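Local coordinates for iron-regulated outer membrane protein (Neisseria meningitidis, PDB 4B7O) that serves as a TonB-dependent transporter that carries iron across the outer membrane and, as in its family, may act as a siderophore receptor, at residues V241-L246 / R276-V281; I382-Q387 / T443-Y448; G397-S402 / D430-Y435; R538-G543 / Y557-I562. All blocks are in the same frame, centred on the assembly; numbering follows the deposited sequence.

Interaction 1. Residues V241-L246 / R276-V281; sequences VPYSAL and RGIRTV
Tyr243 and Arg279 lie opposite each other, their CA atoms 5.3 Å apart, where the loop segment 241-246 and the chain leaving strand 264-276 run in nearly opposite directions, 162° between them. The ring of Tyr243 reaches over segment 276-281 and spans two of its residues. CD1 on one side of the ring rests on the CG2 branch of Ile278 at 3.7 Å, while CD2 on the other meets CG2 of Thr280 at the same distance. Bends at chi2 and chi3 fold the Arg279 chain back toward segment 241-246. There NH1 reaches the carbonyl O of Tyr243 at 3.1 Å, a weak bond bent to 134°. CD1 of Leu246 lies over one face of this guanidinium, about 4.0 Å above its centre, and CD2 of Leu246 packs on Arg279 CD. A water donates to Tyr243 O and accepts from Thr280 N, giving that carbonyl a second partner. NH2 of Arg279 is taken up by Glu283. Both loops also touch the plug at Asn101, Arg279 NH2 at its carbonyl and Ser244 O at its ND2, which places the contact among the extracellular loops of a plugged TonB-dependent receptor barrel.

Interaction 2. Residues I382-Q387 / T443-Y448; sequences INYRHQ and TDTGAY
Paired across the strands, Arg385 and Asp444 leave the same face, and their torsions bring the ends together: CG of Arg385 is anti to the backbone N (chi1 -167°) with a later bend at chi3, whereas CG of Asp444 stands anti to its carbonyl carbon (chi1 -73°). The two side chains extend next to each other in a common direction, in an antiparallel pair of transmembrane β-barrel strands. NH2 of Arg385 makes a salt bridge to OD2 of Asp444 at 3.0 Å, but not in a flat, paired manner. The guanidinium and carboxylate planes are turned 71° apart, and NH2 approaches OD2 from well outside the carboxylate plane. OD1 of Asp444 is held by Ser510, so both carboxylate oxygens have partners.

Beneath the salt bridge, Arg385 and Asp444 form a hydrogen-bonded pair, with Arg385 N to Asp444 O at 2.7 Å and a return bond from Asp444 N to Arg385 O. Asn383 and Gly446 form the next hydrogen-bonded pair, two residues along, with the non-hydrogen-bonded pair Tyr384-Thr445 between. The amide of Asn383 is turned to Arg465 and Asn365. This face looks into the barrel lumen, where Ile160 of the plug lies against Asn383, Arg385 and Asp444.

Ile382, Tyr384 and His386 project from the other face. CD1 of Ile382 touches CB of Ala447 at 3.7 Å. The Thr443 methyl CG2 approaches CE1 of Tyr384 to 3.5 Å, while OG1 lies at the edge of the His386 ring, 3.4 Å from CD2. A water in the plane of the Tyr384 ring joins its OH, at 2.6 Å, to OG1 of Thr443.

Interaction 3. Residues G397-S402 / D430-Y435; sequences GEFEIS and DLVHSY
The last turn of helix 423-434, part of the long extracellular loop between barrel strands 376-391 and 441-455, brings Val432 and His433 against Gly397 and Phe399 at the start of the same loop. Gly397 and Glu398 end a short 3-10 segment, and beyond it the chain straightens past the helix before becoming untraceable after Ser402.

Two neighbouring helix residues use different chemistry. Val432 points at the loop and meets the ring of Phe399, which it crosses at about a right angle. Its CG2 methyl lies 3.2 Å from CD2 and 3.3 Å from CE2 of that ring, a close approach to the CD2-CE2 bond, while CG1 packs on CB of Phe399. With CG anti to its backbone N (chi1 171°), Phe399 carries its ring to Val432. Ile525 touches Val432 as well, so this apolar patch extends to strand 525-528.

His433 grips the backbone instead. NE2 donates to the carbonyl O of Phe399 at 2.5 Å, a value so short that it may partly reflect coordinate error, with an N-H...O angle of 154°. The acceptor lies close to the imidazole plane, whereas the donor is tilted 19° from the carbonyl plane. The carbonyl O of Gly397 sits over one face of the same ring, 3.0 Å from CD2, where the angle is too poor for a bond from NE2. One carbonyl thus meets the imidazole at its edge and another, two residues earlier, over a face.

The donor role implies a proton on NE2, compatible with the neutral tautomer carrying it or with a protonated ring, which the two nearby carbonyl oxygens might ease somewhat.

Interaction 4. Residues R538-G543 / Y557-I562; sequences RNTEIG and YFWQTI
The indole of Trp559 lies against the neighbouring strand at the Thr540 carbonyl. From CB, 4.0 Å from Thr540 O, the side chain leaves with CG anti to its own carbonyl carbon (chi1 -65°), which lays the six-membered part of the indole along strand 535-547. CE3 is the atom that comes closest, 3.2 Å from Thr540 O, and this oxygen lies in the plane of the indole, at its edge. The same carbon is near OG1 of Thr540. Farther out, CZ3 meets CG1 of Ile542 at 4.2 Å, again at the ring edge. Over one indole face stands CD1 of Tyr557, 3.3 Å above the plane and displaced toward the rim.

Thr540 O also accepts from Trp559 N at 2.8 Å, so the carbonyl that borders the indole belongs to one of three hydrogen-bonded pairs, Arg538 with Thr561 and Ile542 with Tyr557 being the others.

On the face turned to the plug, ND2 of Asn539 donates to OE2 of Glu541 at 2.7 Å, in the amide plane and on the anti lone pair. OD1 of Asn539 contacts CG of Gln560 across the pair. Lys66 and Arg110 from the plug side bind Glu541 through salt bridges.

The two strands form a β-hairpin of the barrel wall, edged by strand 498-509 beside segment 538-543 and by strand 578-600 beside segment 557-562.

From the N terminus, past the plug, interaction 1 is the first to close, joining two extracellular loops across the hairpin of strands 246-259 and 264-276. Interaction 2 then pairs strands 376-391 and 441-455, closing off a long loop. Interaction 3 falls wholly within that loop and fastens its start to helix 423-434, about 35 Å from interaction 2 between centres. Interaction 4 follows in series and closes the tight hairpin of strands 535-547 and 551-567, on the opposite side of the chain's centre from interaction 1. No two contacts cross or touch. Interactions 2 and 4 build the barrel wall, while 1 and 3 join parts of its extracellular loops.

Interaction 1. Residues V241-L246 / R276-V281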
# COMPACT_ATOMS: atom_id res chain seq x y z
N VAL A 241 -9.24 -1.88 22.65
CA VAL A 241 -8.19 -2.77 22.19
C VAL A 241 -6.88 -2.15 22.72
O VAL A 241 -6.49 -1.03 22.35
CB VAL A 241 -8.21 -2.85 20.64
CG1 VAL A 241 -7.05 -3.66 20.10
CG2 VAL A 241 -9.55 -3.39 20.14
N PRO A 242 -6.20 -2.85 23.62
CA PRO A 242 -5.02 -2.24 24.29
C PRO A 242 -3.83 -1.83 23.34
O PRO A 242 -3.49 -2.57 22.40
CB PRO A 242 -4.60 -3.30 25.29
CG PRO A 242 -5.84 -4.06 25.52
CD PRO A 242 -6.56 -4.13 24.22
N TYR A 243 -3.23 -0.67 23.62
CA TYR A 243 -2.09 -0.13 22.83
C TYR A 243 -2.44 0.10 21.36
O TYR A 243 -1.67 -0.18 20.46
CB TYR A 243 -0.85 -1.01 22.96
CG TYR A 243 -0.58 -1.33 24.42
CD1 TYR A 243 -0.20 -0.32 25.31
CD2 TYR A 243 -0.74 -2.62 24.91
CE1 TYR A 243 0.01 -0.58 26.65
CE2 TYR A 243 -0.53 -2.89 26.25
CZ TYR A 243 -0.15 -1.87 27.11
OH TYR A 243 0.06 -2.12 28.46
N SER A 244 -3.61 0.65 21.16
CA SER A 244 -4.08 0.88 19.83
C SER A 244 -4.13 2.36 19.58
O SER A 244 -4.67 2.77 18.57
CB SER A 244 -5.45 0.22 19.62
OG SER A 244 -6.46 0.81 20.41
N ALA A 245 -3.55 3.13 20.50
CA ALA A 245 -3.50 4.62 20.44
C ALA A 245 -2.32 5.07 19.63
O ALA A 245 -1.22 4.55 19.77
CB ALA A 245 -3.40 5.23 21.86
N LEU A 246 -2.53 6.05 18.76
CA LEU A 246 -1.40 6.62 18.04
C LEU A 246 -1.55 8.07 17.88
O LEU A 246 -2.63 8.56 17.51
CB LEU A 246 -1.28 6.00 16.65
CG LEU A 246 -0.58 4.63 16.63
CD1 LEU A 246 -0.59 4.09 15.20
CD2 LEU A 246 0.85 4.64 17.19
N ARG A 276 3.37 7.91 16.71
CA ARG A 276 4.00 7.75 18.00
C ARG A 276 3.03 7.28 19.07
O ARG A 276 1.88 7.69 19.11
CB ARG A 276 4.76 9.01 18.40
CG ARG A 276 3.94 10.26 18.40
CD ARG A 276 4.59 11.37 17.60
NE ARG A 276 5.29 12.27 18.51
CZ ARG A 276 6.08 13.26 18.12
NH1 ARG A 276 6.24 13.53 16.83
NH2 ARG A 276 6.69 14.00 19.03
N GLY A 277 3.48 6.38 19.91
CA GLY A 277 2.68 5.94 21.03
C GLY A 277 3.26 4.73 21.73
O GLY A 277 4.37 4.32 21.43
N ILE A 278 2.51 4.19 22.69
CA ILE A 278 2.90 3.01 23.42
C ILE A 278 2.36 1.82 22.63
O ILE A 278 1.17 1.60 22.59
CB ILE A 278 2.31 3.02 24.88
CG1 ILE A 278 2.64 4.33 25.62
CG2 ILE A 278 2.75 1.81 25.70
CD1 ILE A 278 3.95 4.92 25.16
N ARG A 279 3.27 1.05 22.05
CA ARG A 279 2.95 0.03 21.08
C ARG A 279 3.66 -1.27 21.40
O ARG A 279 4.86 -1.25 21.72
CB ARG A 279 3.38 0.48 19.67
CG ARG A 279 2.68 1.74 19.18
CD ARG A 279 1.25 1.47 18.73
NE ARG A 279 1.20 0.95 17.37
CZ ARG A 279 0.10 0.47 16.80
NH1 ARG A 279 -1.06 0.44 17.46
NH2 ARG A 279 0.14 0.01 15.56
N THR A 280 2.91 -2.38 21.30
CA THR A 280 3.42 -3.77 21.55
C THR A 280 4.59 -4.23 20.67
O THR A 280 4.92 -3.62 19.62
CB THR A 280 2.27 -4.82 21.43
OG1 THR A 280 1.61 -4.72 20.15
CG2 THR A 280 1.23 -4.65 22.54
N VAL A 281 5.23 -5.32 21.09
CA VAL A 281 6.36 -5.81 20.33
C VAL A 281 5.87 -6.21 18.92
O VAL A 281 6.40 -5.72 17.93
CB VAL A 281 7.16 -6.92 21.06
CG1 VAL A 281 8.22 -7.56 20.13
CG2 VAL A 281 7.86 -6.30 22.27
O HOH W 1 0.50 -1.79 19.94

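Interaction 2. Residues I382-Q387 / T443-Y448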
# COMPACT_ATOMS: atom_id res chain seq x y z
N ILE A 382 13.97 4.18 -17.79
CA ILE A 382 14.99 3.57 -16.90
C ILE A 382 14.53 3.68 -15.45
O ILE A 382 14.03 4.72 -15.05
CB ILE A 382 16.30 4.39 -16.99
CG1 ILE A 382 16.88 4.28 -18.39
CG2 ILE A 382 17.36 3.86 -16.04
CD1 ILE A 382 17.44 2.88 -18.61
N ASN A 383 14.71 2.61 -14.69
CA ASN A 383 14.33 2.55 -13.30
C ASN A 383 15.55 2.17 -12.50
O ASN A 383 16.19 1.16 -12.81
CB ASN A 383 13.31 1.43 -13.10
CG ASN A 383 12.08 1.58 -13.97
OD1 ASN A 383 11.73 0.65 -14.70
ND2 ASN A 383 11.41 2.76 -13.90
N TYR A 384 15.88 3.00 -11.49
CA TYR A 384 16.92 2.65 -10.52
C TYR A 384 16.42 2.70 -9.07
O TYR A 384 15.91 3.71 -8.60
CB TYR A 384 18.08 3.66 -10.65
CG TYR A 384 19.19 3.41 -9.67
CD1 TYR A 384 20.09 2.37 -9.89
CD2 TYR A 384 19.31 4.17 -8.49
CE1 TYR A 384 21.10 2.09 -9.01
CE2 TYR A 384 20.34 3.91 -7.58
CZ TYR A 384 21.22 2.86 -7.87
OH TYR A 384 22.24 2.52 -7.05
N ARG A 385 16.61 1.65 -8.31
CA ARG A 385 16.28 1.77 -6.89
C ARG A 385 17.38 1.20 -6.04
O ARG A 385 17.75 0.08 -6.27
CB ARG A 385 15.01 1.00 -6.54
CG ARG A 385 14.51 1.39 -5.18
CD ARG A 385 13.18 0.78 -4.82
NE ARG A 385 13.23 -0.64 -4.94
CZ ARG A 385 12.15 -1.41 -5.06
NH1 ARG A 385 10.92 -0.89 -5.05
NH2 ARG A 385 12.35 -2.69 -5.15
N HIS A 386 17.86 1.96 -5.05
CA HIS A 386 18.81 1.45 -4.04
C HIS A 386 18.22 1.45 -2.66
O HIS A 386 17.74 2.51 -2.15
CB HIS A 386 20.12 2.28 -4.04
CG HIS A 386 21.24 1.67 -3.21
ND1 HIS A 386 21.38 1.93 -1.89
CD2 HIS A 386 22.24 0.77 -3.55
CE1 HIS A 386 22.42 1.23 -1.42
NE2 HIS A 386 22.94 0.51 -2.43
N GLN A 387 18.23 0.27 -2.05
CA GLN A 387 17.85 0.15 -0.66
C GLN A 387 18.95 -0.19 0.30
O GLN A 387 19.74 -1.08 0.01
CB GLN A 387 16.78 -0.91 -0.52
CG GLN A 387 15.41 -0.31 -0.66
CD GLN A 387 14.40 -1.34 -1.04
OE1 GLN A 387 14.44 -1.88 -2.14
NE2 GLN A 387 13.49 -1.62 -0.12
N THR A 443 20.04 -3.33 -5.03
CA THR A 443 19.89 -2.42 -6.16
C THR A 443 18.93 -3.07 -7.17
O THR A 443 19.06 -4.24 -7.47
CB THR A 443 21.24 -2.19 -6.85
OG1 THR A 443 22.14 -1.64 -5.89
CG2 THR A 443 21.12 -1.25 -8.02
N ASP A 444 17.94 -2.32 -7.65
CA ASP A 444 17.05 -2.80 -8.72
C ASP A 444 17.20 -1.84 -9.86
O ASP A 444 17.21 -0.62 -9.66
CB ASP A 444 15.60 -2.92 -8.31
CG ASP A 444 15.34 -4.09 -7.37
OD1 ASP A 444 15.58 -5.25 -7.75
OD2 ASP A 444 14.84 -3.87 -6.24
N THR A 445 17.42 -2.43 -11.05
CA THR A 445 17.64 -1.70 -12.31
C THR A 445 16.70 -2.21 -13.44
O THR A 445 16.60 -3.42 -13.71
CB THR A 445 19.13 -1.81 -12.75
OG1 THR A 445 19.94 -2.14 -11.61
CG2 THR A 445 19.59 -0.50 -13.31
N GLY A 446 16.07 -1.28 -14.12
CA GLY A 446 15.09 -1.58 -15.15
C GLY A 446 15.22 -0.68 -16.38
O GLY A 446 15.35 0.57 -16.28
N ALA A 447 15.23 -1.28 -17.56
CA ALA A 447 14.90 -0.48 -18.74
C ALA A 447 13.73 -1.16 -19.44
O ALA A 447 13.55 -2.38 -19.34
CB ALA A 447 16.09 -0.39 -19.65
N TYR A 448 12.93 -0.38 -20.13
CA TYR A 448 11.75 -0.95 -20.73
C TYR A 448 11.54 -0.18 -21.96
O TYR A 448 11.97 0.98 -22.06
CB TYR A 448 10.50 -0.74 -19.84
CG TYR A 448 10.14 0.72 -19.60
CD1 TYR A 448 9.36 1.41 -20.50
CD2 TYR A 448 10.59 1.39 -18.49
CE1 TYR A 448 9.03 2.74 -20.28
CE2 TYR A 448 10.29 2.72 -18.28
CZ TYR A 448 9.51 3.37 -19.17
OH TYR A 448 9.21 4.68 -18.95
O HOH W 2 23.99 0.60 -6.99

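Interaction 3. Residues G397-S402 / D430-Y435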
# COMPACT_ATOMS: atom_id res chain seq x y z
N GLY A 397 27.13 -11.42 17.93
CA GLY A 397 27.96 -11.92 19.06
C GLY A 397 27.15 -12.33 20.29
O GLY A 397 27.58 -13.21 21.06
N GLU A 398 25.99 -11.69 20.48
CA GLU A 398 25.03 -12.07 21.51
C GLU A 398 24.21 -13.28 21.07
O GLU A 398 23.26 -13.67 21.77
CB GLU A 398 24.07 -10.91 21.85
CG GLU A 398 24.76 -9.56 22.16
CD GLU A 398 23.91 -8.51 22.92
OE1 GLU A 398 22.68 -8.44 22.75
OE2 GLU A 398 24.47 -7.71 23.71
N PHE A 399 24.56 -13.87 19.92
CA PHE A 399 23.77 -15.02 19.43
C PHE A 399 23.87 -16.25 20.33
O PHE A 399 24.93 -16.57 20.86
CB PHE A 399 24.08 -15.39 17.96
CG PHE A 399 23.43 -16.68 17.55
CD1 PHE A 399 22.04 -16.75 17.33
CD2 PHE A 399 24.18 -17.86 17.46
CE1 PHE A 399 21.43 -17.96 16.99
CE2 PHE A 399 23.57 -19.07 17.12
CZ PHE A 399 22.20 -19.11 16.88
N GLU A 400 22.77 -16.98 20.45
CA GLU A 400 22.65 -18.01 21.46
C GLU A 400 21.44 -18.94 21.16
O GLU A 400 20.52 -18.52 20.47
CB GLU A 400 22.45 -17.32 22.78
CG GLU A 400 22.99 -18.08 23.96
CD GLU A 400 22.03 -17.99 25.12
OE1 GLU A 400 20.80 -17.83 24.88
OE2 GLU A 400 22.50 -18.09 26.28
N ILE A 401 21.46 -20.17 21.70
CA ILE A 401 20.59 -21.30 21.35
C ILE A 401 20.08 -22.03 22.62
O ILE A 401 20.86 -22.43 23.45
CB ILE A 401 21.38 -22.38 20.55
CG1 ILE A 401 22.10 -21.79 19.33
CG2 ILE A 401 20.46 -23.56 20.19
CD1 ILE A 401 22.55 -22.86 18.33
N SER A 402 18.78 -22.22 22.77
CA SER A 402 18.28 -22.79 24.04
C SER A 402 18.77 -24.22 24.32
O SER A 402 19.53 -24.78 23.52
CB SER A 402 16.75 -22.71 24.09
OG SER A 402 16.22 -24.01 24.30
N ASP A 430 29.36 -20.54 18.01
CA ASP A 430 30.71 -20.34 17.54
C ASP A 430 30.66 -19.73 16.15
O ASP A 430 31.17 -18.64 15.94
CB ASP A 430 31.47 -21.67 17.55
CG ASP A 430 32.55 -21.70 18.61
OD1 ASP A 430 33.54 -20.92 18.44
OD2 ASP A 430 32.41 -22.47 19.60
N LEU A 431 30.02 -20.40 15.21
CA LEU A 431 29.97 -19.86 13.86
C LEU A 431 29.33 -18.43 13.73
O LEU A 431 29.86 -17.55 13.02
CB LEU A 431 29.26 -20.85 12.94
CG LEU A 431 29.77 -20.90 11.50
CD1 LEU A 431 28.72 -21.60 10.66
CD2 LEU A 431 30.10 -19.53 10.91
N VAL A 432 28.20 -18.18 14.38
CA VAL A 432 27.51 -16.89 14.15
C VAL A 432 28.33 -15.77 14.73
O VAL A 432 28.49 -14.74 14.06
CB VAL A 432 26.13 -16.81 14.80
CG1 VAL A 432 25.45 -15.50 14.39
CG2 VAL A 432 25.30 -18.04 14.45
N HIS A 433 28.87 -15.98 15.96
CA HIS A 433 29.74 -14.98 16.68
C HIS A 433 30.89 -14.56 15.85
O HIS A 433 31.39 -13.43 15.99
CB HIS A 433 30.27 -15.48 18.00
CG HIS A 433 29.20 -15.84 19.00
ND1 HIS A 433 29.41 -16.70 20.00
CD2 HIS A 433 27.87 -15.45 19.09
CE1 HIS A 433 28.28 -16.85 20.72
NE2 HIS A 433 27.33 -16.09 20.16
N SER A 434 31.31 -15.48 14.97
CA SER A 434 32.47 -15.29 14.12
C SER A 434 32.18 -14.27 13.05
O SER A 434 33.09 -13.64 12.55
CB SER A 434 32.89 -16.63 13.52
OG SER A 434 32.33 -17.68 14.30
N TYR A 435 30.90 -14.07 12.72
CA TYR A 435 30.53 -13.28 11.53
C TYR A 435 30.71 -11.77 11.64
O TYR A 435 30.44 -11.17 12.67
CB TYR A 435 29.10 -13.60 11.11
CG TYR A 435 28.99 -14.48 9.87
CD1 TYR A 435 29.45 -14.04 8.63
CD2 TYR A 435 28.38 -15.75 9.95
CE1 TYR A 435 29.32 -14.84 7.51
CE2 TYR A 435 28.25 -16.56 8.84
CZ TYR A 435 28.71 -16.10 7.63
OH TYR A 435 28.60 -16.90 6.52

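Interaction 4. Residues R538-G543 / Y557-I562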
# COMPACT_ATOMS: atom_id res chain seq x y z
N ARG A 538 3.16 -14.12 -14.27
CA ARG A 538 2.47 -13.96 -15.54
C ARG A 538 1.01 -13.66 -15.25
O ARG A 538 0.35 -14.47 -14.66
CB ARG A 538 2.60 -15.23 -16.39
CG ARG A 538 2.20 -15.04 -17.84
CD ARG A 538 2.24 -16.35 -18.64
NE ARG A 538 1.48 -17.47 -18.06
CZ ARG A 538 1.08 -18.54 -18.77
NH1 ARG A 538 1.34 -18.60 -20.08
NH2 ARG A 538 0.42 -19.56 -18.21
N ASN A 539 0.53 -12.49 -15.64
CA ASN A 539 -0.82 -12.08 -15.33
C ASN A 539 -1.67 -11.95 -16.59
O ASN A 539 -1.39 -11.16 -17.47
CB ASN A 539 -0.81 -10.74 -14.53
CG ASN A 539 -2.16 -10.37 -13.95
OD1 ASN A 539 -2.62 -10.97 -13.01
ND2 ASN A 539 -2.81 -9.35 -14.51
N THR A 540 -2.76 -12.69 -16.67
CA THR A 540 -3.67 -12.48 -17.77
C THR A 540 -5.05 -12.11 -17.32
O THR A 540 -5.60 -12.71 -16.41
CB THR A 540 -3.61 -13.62 -18.80
OG1 THR A 540 -4.93 -13.92 -19.30
CG2 THR A 540 -3.02 -14.80 -18.23
N GLU A 541 -5.59 -11.07 -17.90
CA GLU A 541 -6.97 -10.70 -17.57
C GLU A 541 -7.91 -10.19 -18.64
O GLU A 541 -7.47 -9.56 -19.59
CB GLU A 541 -7.05 -9.76 -16.36
CG GLU A 541 -6.12 -8.59 -16.24
CD GLU A 541 -6.18 -8.03 -14.80
OE1 GLU A 541 -7.27 -7.55 -14.35
OE2 GLU A 541 -5.14 -8.08 -14.10
N ILE A 542 -9.21 -10.41 -18.47
CA ILE A 542 -10.15 -9.78 -19.39
C ILE A 542 -10.97 -8.74 -18.63
O ILE A 542 -11.15 -8.87 -17.42
CB ILE A 542 -10.98 -10.84 -20.12
CG1 ILE A 542 -11.54 -11.83 -19.12
CG2 ILE A 542 -10.06 -11.68 -21.07
CD1 ILE A 542 -12.60 -12.68 -19.77
N GLY A 543 -11.45 -7.69 -19.29
CA GLY A 543 -12.33 -6.77 -18.58
C GLY A 543 -13.25 -6.10 -19.54
O GLY A 543 -13.14 -6.34 -20.70
N TYR A 557 -11.77 -10.36 -14.92
CA TYR A 557 -11.43 -11.69 -14.47
C TYR A 557 -9.95 -11.88 -14.66
O TYR A 557 -9.44 -11.54 -15.70
CB TYR A 557 -12.18 -12.75 -15.22
CG TYR A 557 -12.27 -13.99 -14.41
CD1 TYR A 557 -11.17 -14.83 -14.25
CD2 TYR A 557 -13.43 -14.26 -13.70
CE1 TYR A 557 -11.26 -15.98 -13.45
CE2 TYR A 557 -13.54 -15.37 -12.91
CZ TYR A 557 -12.47 -16.23 -12.80
OH TYR A 557 -12.60 -17.30 -11.99
N PHE A 558 -9.24 -12.37 -13.66
CA PHE A 558 -7.78 -12.39 -13.78
C PHE A 558 -7.24 -13.74 -13.43
O PHE A 558 -7.84 -14.47 -12.68
CB PHE A 558 -7.13 -11.33 -12.87
CG PHE A 558 -7.48 -11.50 -11.44
CD1 PHE A 558 -6.74 -12.39 -10.65
CD2 PHE A 558 -8.59 -10.85 -10.91
CE1 PHE A 558 -7.07 -12.58 -9.31
CE2 PHE A 558 -8.94 -11.04 -9.58
CZ PHE A 558 -8.18 -11.91 -8.79
N TRP A 559 -6.11 -14.09 -14.02
CA TRP A 559 -5.45 -15.33 -13.63
C TRP A 559 -4.01 -15.03 -13.47
O TRP A 559 -3.40 -14.34 -14.33
CB TRP A 559 -5.54 -16.31 -14.72
CG TRP A 559 -6.92 -16.78 -15.05
CD1 TRP A 559 -7.53 -17.92 -14.60
CD2 TRP A 559 -7.87 -16.15 -15.97
NE1 TRP A 559 -8.76 -18.05 -15.15
CE2 TRP A 559 -9.02 -17.02 -16.00
CE3 TRP A 559 -7.86 -14.99 -16.75
CZ2 TRP A 559 -10.13 -16.76 -16.79
CZ3 TRP A 559 -8.97 -14.71 -17.55
CH2 TRP A 559 -10.10 -15.57 -17.55
N GLN A 560 -3.42 -15.54 -12.41
CA GLN A 560 -2.05 -15.21 -12.23
C GLN A 560 -1.26 -16.34 -11.73
O GLN A 560 -1.71 -17.10 -10.89
CB GLN A 560 -1.90 -14.01 -11.34
CG GLN A 560 -0.65 -13.19 -11.69
CD GLN A 560 -0.21 -12.48 -10.47
OE1 GLN A 560 0.29 -11.36 -10.52
NE2 GLN A 560 -0.49 -13.11 -9.31
N THR A 561 -0.09 -16.49 -12.31
CA THR A 561 0.89 -17.45 -11.87
C THR A 561 2.17 -16.71 -11.47
O THR A 561 2.69 -15.85 -12.21
CB THR A 561 1.23 -18.43 -13.00
OG1 THR A 561 0.01 -18.91 -13.51
CG2 THR A 561 2.02 -19.67 -12.45
N ILE A 562 2.69 -17.07 -10.30
CA ILE A 562 3.99 -16.53 -9.90
C ILE A 562 4.93 -17.70 -9.67
O ILE A 562 4.69 -18.59 -8.82
CB ILE A 562 3.90 -15.59 -8.71
CG1 ILE A 562 2.97 -14.44 -9.06
CG2 ILE A 562 5.23 -14.90 -8.48
CD1 ILE A 562 2.48 -13.64 -7.86